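Local atomic coordinates of cytochrome P450 RhF (Acinetobacter radioresistens, PDB entry 6RO8), a protein that probably works as a heme monooxygenase, this chain being the cytochrome P450 domain of a longer protein that also carries reductase and 2Fe-2S domains. Residues Val120-Arg125 with Tyr376-Cys381; Met129-Pro134 with Met241-Ala246. One frame throughout, in Å; residues are numbered along the deposited sequence.

Contact 1: Val120-Arg125 with Tyr376-Cys381; sequences VHMERR and YGAHQC. With HEM (protoporphyrin IX containing Fe), chain B.
Met122 meets His379 and Ala378 through the end of its side chain. Its CG stands anti to the backbone N (chi1 157°), and the chain then bends at the next bond. This carries the thioether off helix 121-127 to the loop 376-381. Met122 CE sits over one face of the imidazole, 4.0 Å from the centroid of the His379 ring, as a CH-pi contact. The sulfur comes to the same ring more obliquely, with Met122 SD 3.3 Å from His379 CE1. The methyl also approaches the carbonyl of Ala378 and a heme propionate, with Met122 CE 3.1 Å from Ala378 O. Glu123, one residue on, lies at the margin. Its folded chain brings Glu123 OE2 to 4.1 Å from Ala378 CB, a loose touch.

On the loop side, Gly377-Gln380 forms a type I turn that presents His379 to the heme. His379 ND1 donates to HEM O1D at 2.8 Å, with an angle of 150° at the hydrogen, and that propionate oxygen lies near the ring plane. The bond and the methionine over the face together should limit rotation of the imidazole. Arg322 and Arg126 also bond to the heme, so the carboxylates probably sit in a positive setting. Tyr376 N adds a weak bond to HEM O2A. At the last residue of the segment Cys381 SG binds HEM FE at 2.5 Å, as the axial ligand. Water 1 binds the iron on the opposite face of the porphyrin. Phe374, Gly377 and Cys381 match the FxxGxxxC signature, and the whole is the cysteine-ligand loop of a P450 packed against its C helix.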
ATOM      1  N   VAL A 120     -18.561  -1.081  15.330  1.00189.00           N
ATOM      2  CA  VAL A 120     -18.869   0.021  14.418  1.00189.13           C
ATOM      3  C   VAL A 120     -18.024   1.298  14.491  1.00175.85           C
ATOM      4  O   VAL A 120     -17.985   2.010  13.492  1.00165.77           O
ATOM      5  CB  VAL A 120     -20.381   0.360  14.483  1.00196.28           C
ATOM      6  CG1 VAL A 120     -21.212  -0.903  14.128  1.00197.03           C
ATOM      7  CG2 VAL A 120     -20.734   0.823  15.828  1.00202.59           C
ATOM      8  N   HIS A 121     -17.364   1.663  15.602  1.00144.55           N
ATOM      9  CA  HIS A 121     -16.648   2.941  15.528  1.00113.32           C
ATOM     10  C   HIS A 121     -15.735   2.951  14.319  1.00111.43           C
ATOM     11  O   HIS A 121     -15.552   3.977  13.650  1.00104.48           O
ATOM     12  CB  HIS A 121     -15.835   3.247  16.789  1.00104.49           C
ATOM     13  CG  HIS A 121     -16.630   3.325  18.062  1.00147.15           C
ATOM     14  ND1 HIS A 121     -18.004   3.202  18.114  1.00158.66           N
ATOM     15  CD2 HIS A 121     -16.223   3.571  19.335  1.00155.80           C
ATOM     16  CE1 HIS A 121     -18.396   3.301  19.373  1.00159.26           C
ATOM     17  NE2 HIS A 121     -17.341   3.556  20.129  1.00158.39           N
ATOM     18  N   MET A 122     -15.176   1.784  14.028  1.00112.18           N
ATOM     19  CA  MET A 122     -14.605   1.507  12.724  1.00 97.03           C
ATOM     20  C   MET A 122     -15.682   1.523  11.633  1.00 91.11           C
ATOM     21  O   MET A 122     -15.594   2.299  10.675  1.00 93.41           O
ATOM     22  CB  MET A 122     -13.865   0.171  12.816  1.00 92.98           C
ATOM     23  CG  MET A 122     -13.625  -0.621  11.585  1.00 83.80           C
ATOM     24  SD  MET A 122     -13.106   0.190  10.075  1.00 88.61           S
ATOM     25  CE  MET A 122     -13.833  -0.950   8.917  1.00 74.50           C
ATOM     26  N   GLU A 123     -16.740   0.722  11.786  1.00 86.84           N
ATOM     27  CA  GLU A 123     -17.778   0.677  10.753  1.00 88.63           C
ATOM     28  C   GLU A 123     -18.663   1.923  10.740  1.00100.87           C
ATOM     29  O   GLU A 123     -19.014   2.411   9.668  1.00 90.98           O
ATOM     30  CB  GLU A 123     -18.659  -0.560  10.916  1.00 89.84           C
ATOM     31  CG  GLU A 123     -18.105  -1.841  10.312  1.00 96.20           C
ATOM     32  CD  GLU A 123     -17.717  -1.731   8.846  1.00 94.36           C
ATOM     33  OE1 GLU A 123     -18.084  -0.750   8.181  1.00 96.99           O
ATOM     34  OE2 GLU A 123     -17.041  -2.646   8.347  1.00 98.44           O
ATOM     35  N   ARG A 124     -19.085   2.415  11.908  1.00125.96           N
ATOM     36  CA  ARG A 124     -19.814   3.681  11.972  1.00120.33           C
ATOM     37  C   ARG A 124     -19.077   4.771  11.212  1.00116.13           C
ATOM     38  O   ARG A 124     -19.677   5.491  10.410  1.00125.23           O
ATOM     39  CB  ARG A 124     -20.012   4.117  13.422  1.00121.51           C
ATOM     40  CG  ARG A 124     -21.429   4.429  13.796  1.00133.92           C
ATOM     41  CD  ARG A 124     -21.490   4.895  15.228  1.00147.00           C
ATOM     42  NE  ARG A 124     -21.472   3.790  16.175  1.00151.58           N
ATOM     43  CZ  ARG A 124     -21.039   3.886  17.432  1.00160.09           C
ATOM     44  NH1 ARG A 124     -20.587   5.045  17.899  1.00162.74           N
ATOM     45  NH2 ARG A 124     -21.077   2.830  18.233  1.00164.33           N
ATOM     46  N   ARG A 125     -17.767   4.894  11.434  1.00101.69           N
ATOM     47  CA  ARG A 125     -16.974   5.882  10.709  1.00 89.28           C
ATOM     48  C   ARG A 125     -16.887   5.542   9.224  1.00 89.39           C
ATOM     49  O   ARG A 125     -17.055   6.413   8.363  1.00 89.47           O
ATOM     50  CB  ARG A 125     -15.582   5.978  11.325  1.00 87.32           C
ATOM     51  CG  ARG A 125     -14.840   7.240  10.976  1.00 96.05           C
ATOM     52  CD  ARG A 125     -13.520   7.275  11.713  1.00 99.72           C
ATOM     53  NE  ARG A 125     -13.700   7.406  13.154  1.00102.18           N
ATOM     54  CZ  ARG A 125     -12.748   7.159  14.050  1.00 98.34           C
ATOM     55  NH1 ARG A 125     -11.548   6.764  13.647  1.00 90.71           N
ATOM     56  NH2 ARG A 125     -12.992   7.318  15.349  1.00 93.88           N
ATOM     57  N   TYR A 376      -9.244  -8.064   3.044  1.00 69.52           N
ATOM     58  CA  TYR A 376     -10.487  -8.811   2.954  1.00 72.83           C
ATOM     59  C   TYR A 376     -11.325  -8.449   4.174  1.00 84.17           C
ATOM     60  O   TYR A 376     -10.788  -8.280   5.275  1.00 73.25           O
ATOM     61  CB  TYR A 376     -10.216 -10.323   2.888  1.00 66.78           C
ATOM     62  CG  TYR A 376     -11.439 -11.203   2.785  1.00 73.39           C
ATOM     63  CD1 TYR A 376     -11.989 -11.522   1.550  1.00 81.71           C
ATOM     64  CD2 TYR A 376     -12.033 -11.740   3.923  1.00 81.90           C
ATOM     65  CE1 TYR A 376     -13.106 -12.346   1.444  1.00 92.08           C
ATOM     66  CE2 TYR A 376     -13.160 -12.567   3.831  1.00 96.63           C
ATOM     67  CZ  TYR A 376     -13.695 -12.866   2.584  1.00 99.79           C
ATOM     68  OH  TYR A 376     -14.812 -13.689   2.474  1.00100.79           O
ATOM     69  N   GLY A 377     -12.632  -8.300   3.967  1.00 80.12           N
ATOM     70  CA  GLY A 377     -13.536  -8.057   5.076  1.00 65.88           C
ATOM     71  C   GLY A 377     -13.663  -6.617   5.533  1.00 66.28           C
ATOM     72  O   GLY A 377     -13.802  -5.700   4.721  1.00 70.26           O
ATOM     73  N   ALA A 378     -13.590  -6.413   6.849  1.00 71.44           N
ATOM     74  CA  ALA A 378     -14.048  -5.162   7.446  1.00 75.55           C
ATOM     75  C   ALA A 378     -13.242  -3.975   6.947  1.00 76.81           C
ATOM     76  O   ALA A 378     -13.822  -2.941   6.587  1.00 75.18           O
ATOM     77  CB  ALA A 378     -13.985  -5.255   8.975  1.00 72.11           C
ATOM     78  N   HIS A 379     -11.910  -4.114   6.895  1.00 66.23           N
ATOM     79  CA  HIS A 379     -11.007  -3.028   6.541  1.00 68.02           C
ATOM     80  C   HIS A 379     -10.589  -3.064   5.075  1.00 69.43           C
ATOM     81  O   HIS A 379      -9.682  -2.316   4.680  1.00 71.01           O
ATOM     82  CB  HIS A 379      -9.763  -3.058   7.429  1.00 73.52           C
ATOM     83  CG  HIS A 379     -10.022  -2.684   8.859  1.00 85.21           C
ATOM     84  ND1 HIS A 379      -9.941  -1.388   9.321  1.00 80.26           N
ATOM     85  CD2 HIS A 379     -10.358  -3.443   9.929  1.00 75.78           C
ATOM     86  CE1 HIS A 379     -10.214  -1.366  10.611  1.00 74.12           C
ATOM     87  NE2 HIS A 379     -10.478  -2.598  11.002  1.00 76.38           N
ATOM     88  N   GLN A 380     -11.237  -3.892   4.257  1.00 73.80           N
ATOM     89  CA  GLN A 380     -10.853  -3.999   2.855  1.00 83.92           C
ATOM     90  C   GLN A 380     -10.787  -2.632   2.188  1.00 78.90           C
ATOM     91  O   GLN A 380     -11.658  -1.782   2.382  1.00 79.30           O
ATOM     92  CB  GLN A 380     -11.819  -4.881   2.084  1.00 77.90           C
ATOM     93  CG  GLN A 380     -11.275  -5.169   0.709  1.00 85.45           C
ATOM     94  CD  GLN A 380     -12.319  -5.664  -0.231  1.00 87.06           C
ATOM     95  OE1 GLN A 380     -13.251  -4.937  -0.586  1.00 91.00           O
ATOM     96  NE2 GLN A 380     -12.161  -6.906  -0.672  1.00 87.03           N
ATOM     97  N   CYS A 381      -9.737  -2.444   1.393  1.00 66.29           N
ATOM     98  CA  CYS A 381      -9.332  -1.130   0.922  1.00 60.86           C
ATOM     99  C   CYS A 381     -10.490  -0.359   0.287  1.00 64.65           C
ATOM    100  O   CYS A 381     -11.135  -0.833  -0.655  1.00 65.55           O
ATOM    101  CB  CYS A 381      -8.207  -1.302  -0.087  1.00 61.84           C
ATOM    102  SG  CYS A 381      -7.918   0.228  -0.888  1.00 65.06           S
TER
HETATM  103  CHA HEM B 500      -7.302  -0.142   3.417  1.00 58.42           C
HETATM  104  CHB HEM B 500      -4.084  -1.597   0.067  1.00 64.35           C
HETATM  105  CHC HEM B 500      -4.939   2.381  -2.621  1.00 58.30           C
HETATM  106  CHD HEM B 500      -7.775   4.005   0.974  1.00 62.79           C
HETATM  107  C1A HEM B 500      -6.343  -0.886   2.765  1.00 59.53           C
HETATM  108  C2A HEM B 500      -5.744  -2.131   3.213  1.00 65.64           C
HETATM  109  C3A HEM B 500      -4.866  -2.526   2.298  1.00 61.68           C
HETATM  110  C4A HEM B 500      -4.852  -1.551   1.221  1.00 66.46           C
HETATM  111  CMA HEM B 500      -4.013  -3.809   2.392  1.00 53.53           C
HETATM  112  CAA HEM B 500      -6.073  -2.887   4.520  1.00 55.70           C
HETATM  113  CBA HEM B 500      -7.053  -3.987   4.161  1.00 55.86           C
HETATM  114  CGA HEM B 500      -7.513  -4.740   5.379  1.00 62.45           C
HETATM  115  O1A HEM B 500      -7.044  -4.428   6.501  1.00 60.68           O
HETATM  116  O2A HEM B 500      -8.356  -5.653   5.213  1.00 57.16           O
HETATM  117  C1B HEM B 500      -4.102  -0.705  -0.980  1.00 62.66           C
HETATM  118  C2B HEM B 500      -3.454  -0.899  -2.263  1.00 67.79           C
HETATM  119  C3B HEM B 500      -3.676   0.212  -3.006  1.00 61.48           C
HETATM  120  C4B HEM B 500      -4.481   1.135  -2.217  1.00 63.35           C
HETATM  121  CMB HEM B 500      -2.656  -2.178  -2.634  1.00 58.42           C
HETATM  122  CAB HEM B 500      -3.242   0.539  -4.454  1.00 56.96           C
HETATM  123  CBB HEM B 500      -2.714  -0.329  -5.317  1.00 56.08           C
HETATM  124  C1C HEM B 500      -5.784   3.181  -1.884  1.00 64.17           C
HETATM  125  C2C HEM B 500      -6.298   4.493  -2.238  1.00 67.48           C
HETATM  126  C3C HEM B 500      -7.086   4.915  -1.222  1.00 70.25           C
HETATM  127  C4C HEM B 500      -7.092   3.896  -0.211  1.00 64.02           C
HETATM  128  CMC HEM B 500      -5.971   5.217  -3.563  1.00 62.17           C
HETATM  129  CAC HEM B 500      -7.903   6.221  -1.021  1.00 72.77           C
HETATM  130  CBC HEM B 500      -7.906   7.215  -1.910  1.00 84.17           C
HETATM  131  C1D HEM B 500      -7.881   3.054   1.958  1.00 61.68           C
HETATM  132  C2D HEM B 500      -8.631   3.188   3.184  1.00 64.83           C
HETATM  133  C3D HEM B 500      -8.516   2.049   3.855  1.00 67.66           C
HETATM  134  C4D HEM B 500      -7.679   1.139   3.081  1.00 63.41           C
HETATM  135  CMD HEM B 500      -9.428   4.426   3.649  1.00 65.40           C
HETATM  136  CAD HEM B 500      -9.152   1.788   5.240  1.00 73.07           C
HETATM  137  CBD HEM B 500     -10.567   1.240   5.130  1.00 76.93           C
HETATM  138  CGD HEM B 500     -10.945   0.584   6.439  1.00 80.31           C
HETATM  139  O1D HEM B 500     -10.112   0.597   7.370  1.00 80.11           O
HETATM  140  O2D HEM B 500     -12.068   0.035   6.563  1.00 82.50           O
HETATM  141  NA  HEM B 500      -5.762  -0.561   1.557  1.00 68.45           N
HETATM  142  NB  HEM B 500      -4.715   0.540  -0.990  1.00 64.09           N
HETATM  143  NC  HEM B 500      -6.293   2.860  -0.638  1.00 67.64           N
HETATM  144  ND  HEM B 500      -7.315   1.788   1.926  1.00 62.99           N
HETATM  145 FE   HEM B 500      -6.030   1.182   0.440  1.00 59.25          FE
HETATM  146  O   HOH W   1      -4.363   2.152   1.698  1.00 78.69           O

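Contact 2: Met129-Pro134 with Met241-Ala246; sequences MDAFTP and MYDMIA
Met129 and Met244 make the apolar part of this contact, thioether against side-chain carbon. The two chains cross at about a right angle. Met129 CB points toward helix 240-250. The extended middle bond (chi2 -176°) carries the sulfur to Met244, and the bend at the last bond (chi3 -43°) turns only the methyl. Met129 SD lies 3.4 Å from Met244 CG and 3.7 Å from Met244 CB. The sulfurs are farther apart, with Met129 SD 3.9 Å from Met244 SD. Met244 is extended beyond CG, and its root rather than its methyl receives the neighbour. Both residues are buried, and Tyr259 of helix 257-270 touches both of them. The backbones are nearest here, with Met129 CA 6.9 Å from Met244 CA.

In P450 terms, residues 129-134 are the connection between the C and D helices, and 241-246 belongs to the H helix. The contact therefore joins that connection to the H helix beside helix 257-270. The nearest atoms of the Met244 side chain and the heme are about 7 Å apart, so Met244 lies near the cofactor without touching it.

The second touch is a van der Waals one. Ala131 CB points toward the helix and meets the carboxylate of Asp243, 3.5 Å from Asp243 OD2. This is a methyl-to-oxygen approach at the partly exposed margin.

Hydrogen bonds and one ring contact hold each side in shape. Ile245 N donates to Met241 O at 2.9 Å, an ordinary helical bond. Thr133 is the N-cap of helix 134-155, and its OG1 accepts from Asn136 N. Met129 O takes a weak bond from Trp240 NE1, and the Trp240 ring meets Phe132 edge to face.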
ATOM      1  N   MET A 129     -19.056   7.378   5.544  1.00100.13           N
ATOM      2  CA  MET A 129     -18.195   8.270   4.745  1.00 99.93           C
ATOM      3  C   MET A 129     -17.937   7.737   3.327  1.00 91.64           C
ATOM      4  O   MET A 129     -16.822   7.350   2.989  1.00 79.03           O
ATOM      5  CB  MET A 129     -16.875   8.531   5.461  1.00 94.52           C
ATOM      6  CG  MET A 129     -16.847   9.881   6.137  1.00114.03           C
ATOM      7  SD  MET A 129     -15.231  10.177   6.853  1.00129.51           S
ATOM      8  CE  MET A 129     -14.890   8.583   7.586  1.00115.03           C
ATOM      9  N   ASP A 130     -18.941   7.867   2.445  1.00101.19           N
ATOM     10  CA  ASP A 130     -18.828   7.387   1.067  1.00 94.27           C
ATOM     11  C   ASP A 130     -19.142   8.479   0.035  1.00100.38           C
ATOM     12  O   ASP A 130     -20.302   8.878  -0.165  1.00 89.55           O
ATOM     13  CB  ASP A 130     -19.696   6.148   0.891  1.00 92.33           C
ATOM     14  CG  ASP A 130     -19.226   5.002   1.801  1.00100.73           C
ATOM     15  OD1 ASP A 130     -17.996   4.922   2.005  1.00106.05           O
ATOM     16  OD2 ASP A 130     -20.043   4.198   2.318  1.00 96.08           O
ATOM     17  N   ALA A 131     -18.071   9.003  -0.569  1.00104.02           N
ATOM     18  CA  ALA A 131     -18.083   9.603  -1.894  1.00108.81           C
ATOM     19  C   ALA A 131     -17.149   8.807  -2.803  1.00104.02           C
ATOM     20  O   ALA A 131     -16.409   9.351  -3.631  1.00103.95           O
ATOM     21  CB  ALA A 131     -17.695  11.076  -1.831  1.00122.84           C
ATOM     22  N   PHE A 132     -17.124   7.504  -2.587  1.00 95.96           N
ATOM     23  CA  PHE A 132     -16.602   6.568  -3.553  1.00 80.66           C
ATOM     24  C   PHE A 132     -17.668   6.153  -4.553  1.00 84.47           C
ATOM     25  O   PHE A 132     -17.458   5.187  -5.288  1.00 93.07           O
ATOM     26  CB  PHE A 132     -16.019   5.347  -2.824  1.00 81.56           C
ATOM     27  CG  PHE A 132     -14.887   5.702  -1.915  1.00 84.28           C
ATOM     28  CD1 PHE A 132     -15.134   6.147  -0.623  1.00 81.66           C
ATOM     29  CD2 PHE A 132     -13.583   5.677  -2.373  1.00 86.07           C
ATOM     30  CE1 PHE A 132     -14.101   6.532   0.199  1.00 81.15           C
ATOM     31  CE2 PHE A 132     -12.535   6.059  -1.547  1.00 87.80           C
ATOM     32  CZ  PHE A 132     -12.795   6.486  -0.258  1.00 86.12           C
ATOM     33  N   THR A 133     -18.807   6.865  -4.605  1.00 80.77           N
ATOM     34  CA  THR A 133     -19.836   6.563  -5.598  1.00 89.95           C
ATOM     35  C   THR A 133     -19.199   6.438  -6.979  1.00 93.00           C
ATOM     36  O   THR A 133     -18.154   7.052  -7.243  1.00 85.41           O
ATOM     37  CB  THR A 133     -20.929   7.635  -5.629  1.00 89.92           C
ATOM     38  OG1 THR A 133     -20.386   8.856  -6.135  1.00 99.42           O
ATOM     39  CG2 THR A 133     -21.477   7.870  -4.254  1.00104.38           C
ATOM     40  N   PRO A 134     -19.780   5.641  -7.880  1.00 91.75           N
ATOM     41  CA  PRO A 134     -19.179   5.519  -9.215  1.00 91.76           C
ATOM     42  C   PRO A 134     -19.252   6.815 -10.002  1.00 90.23           C
ATOM     43  O   PRO A 134     -18.346   7.097 -10.795  1.00 85.91           O
ATOM     44  CB  PRO A 134     -20.009   4.407  -9.865  1.00 93.02           C
ATOM     45  CG  PRO A 134     -21.384   4.609  -9.254  1.00100.78           C
ATOM     46  CD  PRO A 134     -21.117   5.019  -7.819  1.00 94.12           C
ATOM     47  N   MET A 241     -11.792  14.818   2.200  1.00 84.87           N
ATOM     48  CA  MET A 241     -11.486  15.381   3.512  1.00 86.56           C
ATOM     49  C   MET A 241     -12.549  16.390   3.938  1.00 92.46           C
ATOM     50  O   MET A 241     -12.917  16.456   5.118  1.00 83.75           O
ATOM     51  CB  MET A 241     -10.092  16.009   3.508  1.00 92.55           C
ATOM     52  CG  MET A 241      -8.952  15.002   3.558  1.00 94.44           C
ATOM     53  SD  MET A 241      -9.153  13.810   4.903  1.00 98.95           S
ATOM     54  CE  MET A 241      -9.377  14.893   6.321  1.00101.26           C
ATOM     55  N   TYR A 242     -13.078  17.170   2.986  1.00 95.78           N
ATOM     56  CA  TYR A 242     -14.207  18.046   3.295  1.00 85.40           C
ATOM     57  C   TYR A 242     -15.426  17.252   3.740  1.00 86.46           C
ATOM     58  O   TYR A 242     -16.210  17.732   4.569  1.00 92.57           O
ATOM     59  CB  TYR A 242     -14.571  18.900   2.085  1.00 81.39           C
ATOM     60  CG  TYR A 242     -13.576  19.993   1.821  1.00 85.70           C
ATOM     61  CD1 TYR A 242     -13.436  21.074   2.701  1.00 80.20           C
ATOM     62  CD2 TYR A 242     -12.769  19.947   0.694  1.00 90.32           C
ATOM     63  CE1 TYR A 242     -12.509  22.081   2.456  1.00 84.05           C
ATOM     64  CE2 TYR A 242     -11.840  20.944   0.442  1.00 98.60           C
ATOM     65  CZ  TYR A 242     -11.714  22.008   1.322  1.00 95.45           C
ATOM     66  OH  TYR A 242     -10.782  22.977   1.047  1.00 92.82           O
ATOM     67  N   ASP A 243     -15.613  16.045   3.204  1.00 82.76           N
ATOM     68  CA  ASP A 243     -16.704  15.208   3.687  1.00 88.45           C
ATOM     69  C   ASP A 243     -16.507  14.863   5.157  1.00 95.50           C
ATOM     70  O   ASP A 243     -17.426  15.015   5.973  1.00 87.06           O
ATOM     71  CB  ASP A 243     -16.818  13.943   2.843  1.00 79.07           C
ATOM     72  CG  ASP A 243     -17.151  14.236   1.403  1.00 86.11           C
ATOM     73  OD1 ASP A 243     -17.788  15.274   1.129  1.00 92.11           O
ATOM     74  OD2 ASP A 243     -16.763  13.427   0.537  1.00 88.92           O
ATOM     75  N   MET A 244     -15.305  14.406   5.518  1.00 89.85           N
ATOM     76  CA  MET A 244     -15.048  14.071   6.913  1.00 94.76           C
ATOM     77  C   MET A 244     -15.264  15.285   7.812  1.00 95.08           C
ATOM     78  O   MET A 244     -15.969  15.201   8.826  1.00 93.08           O
ATOM     79  CB  MET A 244     -13.625  13.527   7.089  1.00 90.26           C
ATOM     80  CG  MET A 244     -13.084  12.706   5.949  1.00 83.77           C
ATOM     81  SD  MET A 244     -11.657  11.733   6.468  1.00 87.53           S
ATOM     82  CE  MET A 244     -11.232  10.869   4.959  1.00 81.25           C
ATOM     83  N   ILE A 245     -14.647  16.422   7.457  1.00 91.71           N
ATOM     84  CA  ILE A 245     -14.810  17.656   8.227  1.00 97.91           C
ATOM     85  C   ILE A 245     -16.289  17.934   8.461  1.00102.17           C
ATOM     86  O   ILE A 245     -16.724  18.214   9.585  1.00100.70           O
ATOM     87  CB  ILE A 245     -14.135  18.836   7.502  1.00 99.19           C
ATOM     88  CG1 ILE A 245     -12.611  18.724   7.534  1.00 97.89           C
ATOM     89  CG2 ILE A 245     -14.561  20.161   8.113  1.00100.01           C
ATOM     90  CD1 ILE A 245     -11.941  19.883   6.806  1.00 95.80           C
ATOM     91  N   ALA A 246     -17.084  17.836   7.392  1.00 95.31           N
ATOM     92  CA  ALA A 246     -18.528  18.004   7.496  1.00 91.17           C
ATOM     93  C   ALA A 246     -19.149  16.981   8.445  1.00 99.08           C
ATOM     94  O   ALA A 246     -19.932  17.342   9.333  1.00105.01           O
ATOM     95  CB  ALA A 246     -19.150  17.901   6.110  1.00 81.36           C
TER

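The two contacts lie on the same side of the chain's centre, with their own centres about 15 Å apart. Contact 2 is nested within the loop closed by contact 1. In chain order come 120-125, 129-134, 241-246 and 376-381. Only three residues separate the first two segments. They span the end of helix 121-127, which includes the heme-binding Arg126. The segments of the two contacts do not otherwise touch. One short run of chain thus reaches the cysteine-ligand loop through helix 121-127, then helix 240-250 through the connection that follows. It ties parts of the P450 domain far apart in sequence to the surroundings of one heme.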